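Local coordinates for beta-lactamase/D-alanine Carboxypeptidase (Yersinia pestis, PDB 3RJU), which probably acts as a serine beta-lactamase or D-alanine carboxypeptidase of the penicillin-binding protein family, cleaving beta-lactams or D-alanyl peptides, at residues R51-P54 against D55-I58; Y230-P233 against E234-Q237; K252-A255 against K256-A260; T328-Q331 against L332-F335. All blocks are in the same frame, centred on the assembly; numbering follows the deposited sequence.

Contact 1: R51-P54 against D55-I58; sequences RPRP and DSLI
Two hydrogen bonds tie R53 to S56. R53 N gives a nearly straight bond of 2.8 Å to S56 OG, at an N-H...O angle of 173°. S56 N returns one to R53 O, 2.9 Å away, reaching that carbonyl from above its plane. S56 OG sits beside its own backbone N and anti to the carbonyl carbon (chi1 -71°), which turns the hydroxyl back toward R53. The second bond closes a type I beta turn over R53-P54-D55-S56, with P54 at its second position, in the loop between strand 35-42 and the short strand 58-59 of this penicillin-binding-protein fold; the hydroxyl bond braces it.

The side chains of two turn residues, R53 and D55, also pair by charge. They run side by side in the same direction, with D55 OD1 3.1 Å from R53 NH1. Because OD1 sits above the guanidinium plane, no N-H is aimed at it and the salt bridge is one of charge alone; the guanidinium and carboxylate planes are 84° apart. Water 1, at the guanidinium edge, accepts from R53 NH2 at 2.7 Å and donates weakly to D55 OD2. S56 rests on T44 and M209, and R207 NH1 hydrogen-bonds D55 O.

Contact 2: Y230-P233 against E234-Q237; sequences YSTP and EDMQ
The backbone passes from the short strand 230-231 through T232 straight into the first turn of helix 233-241, where M236 N bonds T232 O at 3.0 Å, almost in line with the carbonyl, and Q237 N bonds P233 O at 2.9 Å. The N-cap is T232. Its OG1 accepts from D235 N at 3.1 Å, with an N-H...O angle of 159°. That oxygen stands between the backbone N and the carbonyl carbon (chi1 59°), which swings it over the start of the helix.

Water 2 extends the cap. It accepts from T232 OG1 at 2.8 Å and donates to both E234 OE2 and D235 OD1, drawing three side chains round one point. In E234, CG likewise stands between backbone N and carbonyl carbon (chi1 72°), which brings it to 3.5 Å from T232 OG1, and the chain runs on extended to the water. The second carboxylate oxygen of D235 is held elsewhere, by T196 OG1 and N195 N, and S231 OG is also bonded to T196 OG1. S231 OG packs against D235 CB and lies 3.4 Å from the selenium of M236, a selenomethionine, whose chain bends at chi2 and chi3. Two acidic side chains beside a helix N-terminus should interact favourably with its dipole. P233, the first residue of the helix, has no backbone N-H to satisfy, and its ring packs on A27 of strand 25-32. The whole is a classic threonine N-cap with proline at N1, starting a helix laid against the central antiparallel sheet.

Contact 3: K252-A255 against K256-A260; sequences KRSA and KREQA
K252 reaches across to E258, the last residue of the short helix 255-258. Its CG stands between the backbone N and the carbonyl carbon (chi1 58°), and the chain then runs fully extended, crossing the glutamate at about a right angle. K252 NZ meets the syn lone pair of E258 OE1 at 2.8 Å in a salt bridge, with a weak second bond to OE2; it also pairs with E70 of helix 64-77. K252 O accepts from A255 N, closing the type I turn K252-A255, and water 3 links that carbonyl to K256 N.

R253 NH1 comes 3.3 Å from R257 NH2, the two guanidiniums gathering round D77 with their planes 36° apart. D77 forms a salt bridge with R253 and a weak, long ion pair with R257. Water 4 joins R253 O to R257 N.

S254 OG donates to E258 OE2 at 2.6 Å, on the anti side of that oxygen, while S254 O receives E258 N at 2.8 Å. The face of the R257 guanidinium lies over S254 CA. A255 then opens helix 255-258, and its carbonyl takes a weak bond from Q259 N, where the chain leaves helical geometry.

With a lysine and a serine hydroxyl both gripping its carboxylate, buried E258 is probably kept ionised despite E70 close by, while D77 probably lets R253 and R257 sit together.

Contact 4: T328-Q331 against L332-F335; sequences TRSQ and LTKF
R329 NH1 points its N-H at T333 O, 2.9 Å away and on a lone pair in the carbonyl plane, with the bond nearly straight at 168°. The carbonyl oxygen sits at the guanidinium edge, in its plane. A second acceptor, Q331 O, takes a more bent bond from the same nitrogen at 3.2 Å and is met from above its carbonyl plane, so one NH1 grips two backbone carbonyls. R329 gets there by a bend at chi3 (68°), which brings the guanidinium across T333, NE coming 3.7 Å from T333 CB. Water 5 accepts from NE at 2.9 Å and donates weakly to T333 O.

Within the backbone that R329 spans, S330 N donates to T333 OG1 at 2.9 Å, and T333 N bonds back to S330 O at 3.1 Å, closing a type I beta turn from S330 to T333. The turn belongs to the connection from strand 321-328, an inner strand of the antiparallel sheet, to the C-terminal helix 336-349 that follows it. The CG of L332, within the turn, touches S330 OG at 3.7 Å.

The hydroxyls have further partners in the loop after helix 6-20: S330 OG bonds G22 O, and T333 OG1, placed beside its own backbone N, bonds S21 O. R329 and T333 also pack on I310 of strand 309-316, and backbone bonds join R329 to V212 and G308.

In the fold
Contacts 1 and 2 meet directly: the pairings I58 N with S231 O and P54 O with E234 N, both probable hydrogen bonds, join strand 58-59 to strand 230-231 and the turn to the start of helix 233-241. Contact 2 is the buried member, its hydroxyl cap extended through a water to two carboxylates. Contacts 1 and 4 are type I turns closed by a backbone bond and braced by a hydroxyl, but an arginine faces a carboxylate in the first and backbone carbonyls in contact 4, the surface one. Contacts 1 and 3 are partly buried, and contact 3 relies most on charge; the centres of contacts 3 and 4 lie about 33 Å apart, on opposite sides of the chain's centre.

Contact 1: R51-P54 against D55-I58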
loop_
_atom_site.group_PDB
_atom_site.type_symbol
_atom_site.label_atom_id
_atom_site.label_comp_id
_atom_site.label_asym_id
_atom_site.label_seq_id
_atom_site.Cartn_x
_atom_site.Cartn_y
_atom_site.Cartn_z
ATOM N N ARG A 51 22.071 -12.604 -2.055
ATOM C CA ARG A 51 20.885 -12.583 -1.191
ATOM C C ARG A 51 20.363 -11.159 -0.946
ATOM O O ARG A 51 21.153 -10.229 -0.817
ATOM C CB ARG A 51 21.219 -13.221 0.156
ATOM C CG ARG A 51 20.000 -13.509 0.992
ATOM C CD ARG A 51 19.850 -15.000 1.169
ATOM N NE ARG A 51 20.690 -15.467 2.267
ATOM C CZ ARG A 51 21.029 -16.735 2.462
ATOM N NH1 ARG A 51 21.799 -17.067 3.493
ATOM N NH2 ARG A 51 20.607 -17.672 1.623
ATOM N N PRO A 52 19.030 -10.982 -0.890
ATOM C CA PRO A 52 18.513 -9.643 -0.554
ATOM C C PRO A 52 19.001 -9.185 0.817
ATOM O O PRO A 52 19.256 -10.020 1.705
ATOM C CB PRO A 52 16.989 -9.844 -0.534
ATOM C CG PRO A 52 16.766 -10.992 -1.506
ATOM C CD PRO A 52 17.946 -11.923 -1.222
ATOM N N ARG A 53 19.142 -7.871 0.972
ATOM C CA ARG A 53 19.686 -7.263 2.178
ATOM C C ARG A 53 18.668 -6.307 2.774
ATOM O O ARG A 53 17.699 -5.937 2.107
ATOM C CB ARG A 53 20.959 -6.476 1.857
ATOM C CG ARG A 53 22.088 -7.299 1.260
ATOM C CD ARG A 53 23.286 -6.408 0.987
ATOM N NE ARG A 53 23.730 -5.739 2.211
ATOM C CZ ARG A 53 24.154 -4.478 2.274
ATOM N NH1 ARG A 53 24.203 -3.731 1.176
ATOM N NH2 ARG A 53 24.530 -3.967 3.440
ATOM N N PRO A 54 18.893 -5.895 4.032
ATOM C CA PRO A 54 17.992 -4.917 4.663
ATOM C C PRO A 54 17.826 -3.658 3.828
ATOM O O PRO A 54 16.780 -3.004 3.896
ATOM C CB PRO A 54 18.718 -4.562 5.969
ATOM C CG PRO A 54 19.494 -5.830 6.306
ATOM C CD PRO A 54 19.947 -6.372 4.956
ATOM N N ASP A 55 18.854 -3.300 3.064
ATOM C CA ASP A 55 18.794 -2.086 2.271
ATOM C C ASP A 55 18.621 -2.368 0.785
ATOM O O ASP A 55 18.862 -1.488 -0.029
ATOM C CB ASP A 55 20.027 -1.216 2.498
ATOM C CG ASP A 55 21.297 -1.880 2.007
ATOM O OD1 ASP A 55 21.229 -3.036 1.541
ATOM O OD2 ASP A 55 22.364 -1.251 2.089
ATOM N N SER A 56 18.178 -3.574 0.422
ATOM C CA SER A 56 17.789 -3.815 -0.971
ATOM C C SER A 56 16.601 -2.920 -1.331
ATOM O O SER A 56 15.626 -2.825 -0.568
ATOM C CB SER A 56 17.414 -5.283 -1.197
ATOM O OG SER A 56 18.557 -6.116 -1.138
ATOM N N LEU A 57 16.677 -2.253 -2.480
ATOM C CA LEU A 57 15.561 -1.412 -2.909
ATOM C C LEU A 57 14.463 -2.295 -3.473
ATOM O O LEU A 57 14.724 -3.264 -4.202
ATOM C CB LEU A 57 15.985 -0.349 -3.937
ATOM C CG LEU A 57 15.134 0.930 -3.905
ATOM C CD1 LEU A 57 15.393 1.710 -2.619
ATOM C CD2 LEU A 57 15.381 1.814 -5.130
ATOM N N ILE A 58 13.231 -1.939 -3.152
ATOM C CA ILE A 58 12.069 -2.681 -3.617
ATOM C C ILE A 58 11.012 -1.693 -4.106
ATOM O O ILE A 58 11.015 -0.523 -3.694
ATOM C CB ILE A 58 11.468 -3.544 -2.490
ATOM C CG1 ILE A 58 10.966 -2.677 -1.327
ATOM C CG2 ILE A 58 12.502 -4.549 -1.978
ATOM C CD1 ILE A 58 10.382 -3.488 -0.158
HETATM O O HOH W 1 25.680 -1.704 2.570
#

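Contact 2: Y230-P233 against E234-Q237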
loop_
_atom_site.group_PDB
_atom_site.type_symbol
_atom_site.label_atom_id
_atom_site.label_comp_id
_atom_site.label_asym_id
_atom_site.label_seq_id
_atom_site.Cartn_x
_atom_site.Cartn_y
_atom_site.Cartn_z
ATOM N N TYR A 230 9.215 3.521 -3.820
ATOM C CA TYR A 230 10.305 2.582 -3.579
ATOM C C TYR A 230 10.643 2.615 -2.098
ATOM O O TYR A 230 10.563 3.663 -1.458
ATOM C CB TYR A 230 11.550 2.982 -4.336
ATOM C CG TYR A 230 11.456 3.065 -5.837
ATOM C CD1 TYR A 230 11.856 1.986 -6.642
ATOM C CD2 TYR A 230 11.042 4.237 -6.472
ATOM C CE1 TYR A 230 11.818 2.065 -8.015
ATOM C CE2 TYR A 230 11.001 4.320 -7.872
ATOM C CZ TYR A 230 11.409 3.246 -8.628
ATOM O OH TYR A 230 11.380 3.326 -10.006
ATOM N N SER A 231 11.060 1.477 -1.553
ATOM C CA SER A 231 11.514 1.450 -0.171
ATOM C C SER A 231 12.560 0.348 0.021
ATOM O O SER A 231 13.169 -0.128 -0.960
ATOM C CB SER A 231 10.319 1.284 0.782
ATOM O OG SER A 231 10.693 1.503 2.134
ATOM N N THR A 232 12.764 -0.070 1.267
ATOM C CA THR A 232 13.643 -1.202 1.555
ATOM C C THR A 232 13.001 -1.987 2.687
ATOM O O THR A 232 12.130 -1.461 3.395
ATOM C CB THR A 232 15.020 -0.737 2.053
ATOM O OG1 THR A 232 14.832 0.046 3.246
ATOM C CG2 THR A 232 15.761 0.092 0.986
ATOM N N PRO A 233 13.420 -3.241 2.882
ATOM C CA PRO A 233 12.867 -3.960 4.028
ATOM C C PRO A 233 13.085 -3.210 5.352
ATOM O O PRO A 233 12.156 -3.127 6.155
ATOM C CB PRO A 233 13.635 -5.287 4.001
ATOM C CG PRO A 233 13.892 -5.507 2.500
ATOM C CD PRO A 233 14.240 -4.111 2.017
ATOM N N GLU A 234 14.266 -2.649 5.580
ATOM C CA GLU A 234 14.515 -2.010 6.872
ATOM C C GLU A 234 13.655 -0.741 7.046
ATOM O O GLU A 234 13.169 -0.463 8.153
ATOM C CB GLU A 234 16.022 -1.729 7.090
ATOM C CG GLU A 234 16.566 -0.604 6.238
ATOM C CD GLU A 234 18.080 -0.522 6.248
ATOM O OE1 GLU A 234 18.727 -1.262 7.033
ATOM O OE2 GLU A 234 18.627 0.296 5.474
ATOM N N ASP A 235 13.457 0.019 5.971
ATOM C CA ASP A 235 12.599 1.209 6.059
ATOM C C ASP A 235 11.173 0.782 6.377
ATOM O O ASP A 235 10.493 1.423 7.201
ATOM C CB ASP A 235 12.579 2.006 4.748
ATOM C CG ASP A 235 13.807 2.891 4.559
ATOM O OD1 ASP A 235 14.805 2.759 5.296
ATOM O OD2 ASP A 235 13.774 3.733 3.647
HETATM N N MSE A 236 10.705 -0.273 5.710
HETATM C CA MSE A 236 9.343 -0.751 5.915
HETATM C C MSE A 236 9.141 -1.320 7.308
HETATM O O MSE A 236 8.038 -1.211 7.868
HETATM C CB MSE A 236 8.937 -1.765 4.836
HETATM C CG MSE A 236 8.889 -1.166 3.437
HETATM SE SE MSE A 236 7.681 0.373 3.338
HETATM C CE MSE A 236 6.107 -0.539 3.998
ATOM N N GLN A 237 10.189 -1.922 7.880
ATOM C CA GLN A 237 10.110 -2.348 9.275
ATOM C C GLN A 237 9.764 -1.147 10.172
ATOM O O GLN A 237 8.880 -1.220 11.032
ATOM C CB GLN A 237 11.427 -2.970 9.757
ATOM C CG GLN A 237 11.395 -3.383 11.210
ATOM C CD GLN A 237 12.791 -3.596 11.791
ATOM O OE1 GLN A 237 13.694 -4.077 11.101
ATOM N NE2 GLN A 237 12.972 -3.234 13.064
HETATM O O HOH W 2 16.943 1.676 3.942
#

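Contact 3: K252-A255 against K256-A260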
loop_
_atom_site.group_PDB
_atom_site.type_symbol
_atom_site.label_atom_id
_atom_site.label_comp_id
_atom_site.label_asym_id
_atom_site.label_seq_id
_atom_site.Cartn_x
_atom_site.Cartn_y
_atom_site.Cartn_z
ATOM N N LYS A 252 1.944 5.073 17.031
ATOM C CA LYS A 252 1.842 6.492 16.692
ATOM C C LYS A 252 0.432 7.009 16.975
ATOM O O LYS A 252 -0.548 6.256 16.933
ATOM C CB LYS A 252 2.214 6.737 15.223
ATOM C CG LYS A 252 1.347 5.961 14.232
ATOM C CD LYS A 252 1.751 6.216 12.768
ATOM C CE LYS A 252 0.975 5.342 11.799
ATOM N NZ LYS A 252 1.366 5.610 10.390
ATOM N N ARG A 253 0.351 8.307 17.251
ATOM C CA ARG A 253 -0.897 8.954 17.623
ATOM C C ARG A 253 -2.036 8.694 16.632
ATOM O O ARG A 253 -3.181 8.479 17.029
ATOM C CB ARG A 253 -0.665 10.463 17.793
ATOM C CG ARG A 253 -1.912 11.237 18.175
ATOM C CD ARG A 253 -1.560 12.633 18.673
ATOM N NE ARG A 253 -1.095 13.508 17.597
ATOM C CZ ARG A 253 -1.915 14.201 16.810
ATOM N NH1 ARG A 253 -3.225 14.120 16.994
ATOM N NH2 ARG A 253 -1.430 14.985 15.854
ATOM N N SER A 254 -1.724 8.709 15.344
ATOM C CA SER A 254 -2.752 8.569 14.310
ATOM C C SER A 254 -3.019 7.125 13.878
ATOM O O SER A 254 -3.779 6.920 12.924
ATOM C CB SER A 254 -2.358 9.354 13.063
ATOM O OG SER A 254 -1.137 8.861 12.526
ATOM N N ALA A 255 -2.400 6.128 14.530
ATOM C CA ALA A 255 -2.524 4.742 14.030
ATOM C C ALA A 255 -3.969 4.266 13.974
ATOM O O ALA A 255 -4.399 3.661 12.985
ATOM C CB ALA A 255 -1.703 3.776 14.870
ATOM N N LYS A 256 -4.722 4.541 15.035
ATOM C CA LYS A 256 -6.116 4.099 15.079
ATOM C C LYS A 256 -6.977 4.805 14.044
ATOM O O LYS A 256 -7.830 4.180 13.419
ATOM C CB LYS A 256 -6.708 4.211 16.482
ATOM C CG LYS A 256 -6.244 3.074 17.371
ATOM C CD LYS A 256 -6.753 3.194 18.793
ATOM C CE LYS A 256 -6.360 1.962 19.604
ATOM N NZ LYS A 256 -6.618 2.129 21.061
ATOM N N ARG A 257 -6.746 6.098 13.846
ATOM C CA ARG A 257 -7.499 6.814 12.818
ATOM C C ARG A 257 -7.131 6.282 11.441
ATOM O O ARG A 257 -7.981 6.146 10.560
ATOM C CB ARG A 257 -7.262 8.326 12.906
ATOM C CG ARG A 257 -8.071 8.999 14.013
ATOM C CD ARG A 257 -7.783 10.490 14.081
ATOM N NE ARG A 257 -6.624 10.768 14.927
ATOM C CZ ARG A 257 -5.478 11.295 14.511
ATOM N NH1 ARG A 257 -5.291 11.605 13.223
ATOM N NH2 ARG A 257 -4.504 11.483 15.391
ATOM N N GLU A 258 -5.858 5.954 11.244
ATOM C CA GLU A 258 -5.443 5.453 9.938
ATOM C C GLU A 258 -6.093 4.130 9.613
ATOM O O GLU A 258 -6.325 3.839 8.446
ATOM C CB GLU A 258 -3.934 5.301 9.869
ATOM C CG GLU A 258 -3.210 6.640 9.740
ATOM C CD GLU A 258 -1.710 6.482 9.785
ATOM O OE1 GLU A 258 -1.184 5.549 9.141
ATOM O OE2 GLU A 258 -1.052 7.289 10.474
ATOM N N GLN A 259 -6.382 3.339 10.647
ATOM C CA GLN A 259 -6.926 1.988 10.465
ATOM C C GLN A 259 -8.423 1.904 10.728
ATOM O O GLN A 259 -8.994 0.812 10.798
ATOM C CB GLN A 259 -6.142 0.983 11.326
ATOM C CG GLN A 259 -4.710 0.871 10.855
ATOM C CD GLN A 259 -3.958 -0.286 11.475
ATOM O OE1 GLN A 259 -4.054 -0.532 12.678
ATOM N NE2 GLN A 259 -3.194 -1.006 10.647
ATOM N N ALA A 260 -9.065 3.064 10.829
ATOM C CA ALA A 260 -10.513 3.103 11.016
ATOM C C ALA A 260 -11.216 2.493 9.808
ATOM O O ALA A 260 -10.807 2.689 8.652
ATOM C CB ALA A 260 -10.983 4.538 11.226
HETATM O O HOH W 3 -3.219 5.322 17.702
HETATM O O HOH W 4 -5.601 7.564 16.023
#

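Contact 4: T328-Q331 against L332-F335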
loop_
_atom_site.group_PDB
_atom_site.type_symbol
_atom_site.label_atom_id
_atom_site.label_comp_id
_atom_site.label_asym_id
_atom_site.label_seq_id
_atom_site.Cartn_x
_atom_site.Cartn_y
_atom_site.Cartn_z
ATOM N N THR A 328 10.208 -10.772 -5.480
ATOM C CA THR A 328 10.311 -10.559 -6.912
ATOM C C THR A 328 9.802 -11.817 -7.654
ATOM O O THR A 328 10.170 -12.952 -7.327
ATOM C CB THR A 328 11.748 -10.226 -7.321
ATOM O OG1 THR A 328 12.637 -11.106 -6.623
ATOM C CG2 THR A 328 12.100 -8.783 -6.970
ATOM N N ARG A 329 8.928 -11.612 -8.635
ATOM C CA ARG A 329 8.230 -12.715 -9.301
ATOM C C ARG A 329 9.139 -13.547 -10.200
ATOM O O ARG A 329 10.012 -13.013 -10.873
ATOM C CB ARG A 329 7.103 -12.166 -10.185
ATOM C CG ARG A 329 5.974 -11.460 -9.418
ATOM C CD ARG A 329 4.791 -11.232 -10.366
ATOM N NE ARG A 329 4.174 -12.505 -10.728
ATOM C CZ ARG A 329 4.302 -13.109 -11.915
ATOM N NH1 ARG A 329 3.728 -14.289 -12.132
ATOM N NH2 ARG A 329 5.007 -12.547 -12.890
ATOM N N SER A 330 8.909 -14.855 -10.237
ATOM C CA SER A 330 9.260 -15.600 -11.437
ATOM C C SER A 330 7.988 -15.767 -12.277
ATOM O O SER A 330 6.891 -15.365 -11.856
ATOM C CB SER A 330 9.845 -16.971 -11.084
ATOM O OG SER A 330 8.852 -17.795 -10.511
ATOM N N GLN A 331 8.110 -16.363 -13.459
ATOM C CA GLN A 331 6.945 -16.512 -14.316
ATOM C C GLN A 331 5.772 -17.231 -13.617
ATOM O O GLN A 331 4.610 -16.859 -13.810
ATOM C CB GLN A 331 7.326 -17.234 -15.615
ATOM C CG GLN A 331 6.167 -17.453 -16.565
ATOM C CD GLN A 331 5.532 -16.162 -17.078
ATOM O OE1 GLN A 331 6.187 -15.109 -17.189
ATOM N NE2 GLN A 331 4.239 -16.244 -17.406
ATOM N N LEU A 332 6.065 -18.245 -12.805
ATOM C CA LEU A 332 5.002 -19.061 -12.208
ATOM C C LEU A 332 4.415 -18.464 -10.919
ATOM O O LEU A 332 3.435 -18.982 -10.376
ATOM C CB LEU A 332 5.491 -20.506 -11.966
ATOM C CG LEU A 332 6.698 -20.743 -11.055
ATOM C CD1 LEU A 332 6.326 -20.544 -9.610
ATOM C CD2 LEU A 332 7.208 -22.175 -11.284
ATOM N N THR A 333 4.979 -17.357 -10.444
ATOM C CA THR A 333 4.529 -16.780 -9.173
ATOM C C THR A 333 3.024 -16.468 -9.145
ATOM O O THR A 333 2.508 -15.779 -10.029
ATOM C CB THR A 333 5.308 -15.509 -8.847
ATOM O OG1 THR A 333 6.695 -15.850 -8.624
ATOM C CG2 THR A 333 4.709 -14.813 -7.604
ATOM N N LYS A 334 2.341 -16.995 -8.128
ATOM C CA LYS A 334 0.944 -16.659 -7.864
ATOM C C LYS A 334 0.864 -15.911 -6.534
ATOM O O LYS A 334 1.362 -16.380 -5.513
ATOM C CB LYS A 334 0.068 -17.923 -7.793
ATOM C CG LYS A 334 -1.422 -17.640 -7.440
ATOM C CD LYS A 334 -2.194 -18.955 -7.190
ATOM C CE LYS A 334 -3.711 -18.828 -7.365
ATOM N NZ LYS A 334 -4.311 -17.603 -6.774
ATOM N N PHE A 335 0.245 -14.736 -6.558
ATOM C CA PHE A 335 0.275 -13.828 -5.414
ATOM C C PHE A 335 -0.189 -14.491 -4.134
ATOM O O PHE A 335 0.454 -14.361 -3.069
ATOM C CB PHE A 335 -0.596 -12.586 -5.661
ATOM C CG PHE A 335 -0.580 -11.635 -4.500
ATOM C CD1 PHE A 335 0.389 -10.625 -4.421
ATOM C CD2 PHE A 335 -1.495 -11.778 -3.459
ATOM C CE1 PHE A 335 0.452 -9.779 -3.321
ATOM C CE2 PHE A 335 -1.463 -10.934 -2.365
ATOM C CZ PHE A 335 -0.497 -9.913 -2.292
HETATM O O HOH W 5 2.034 -12.664 -8.798
#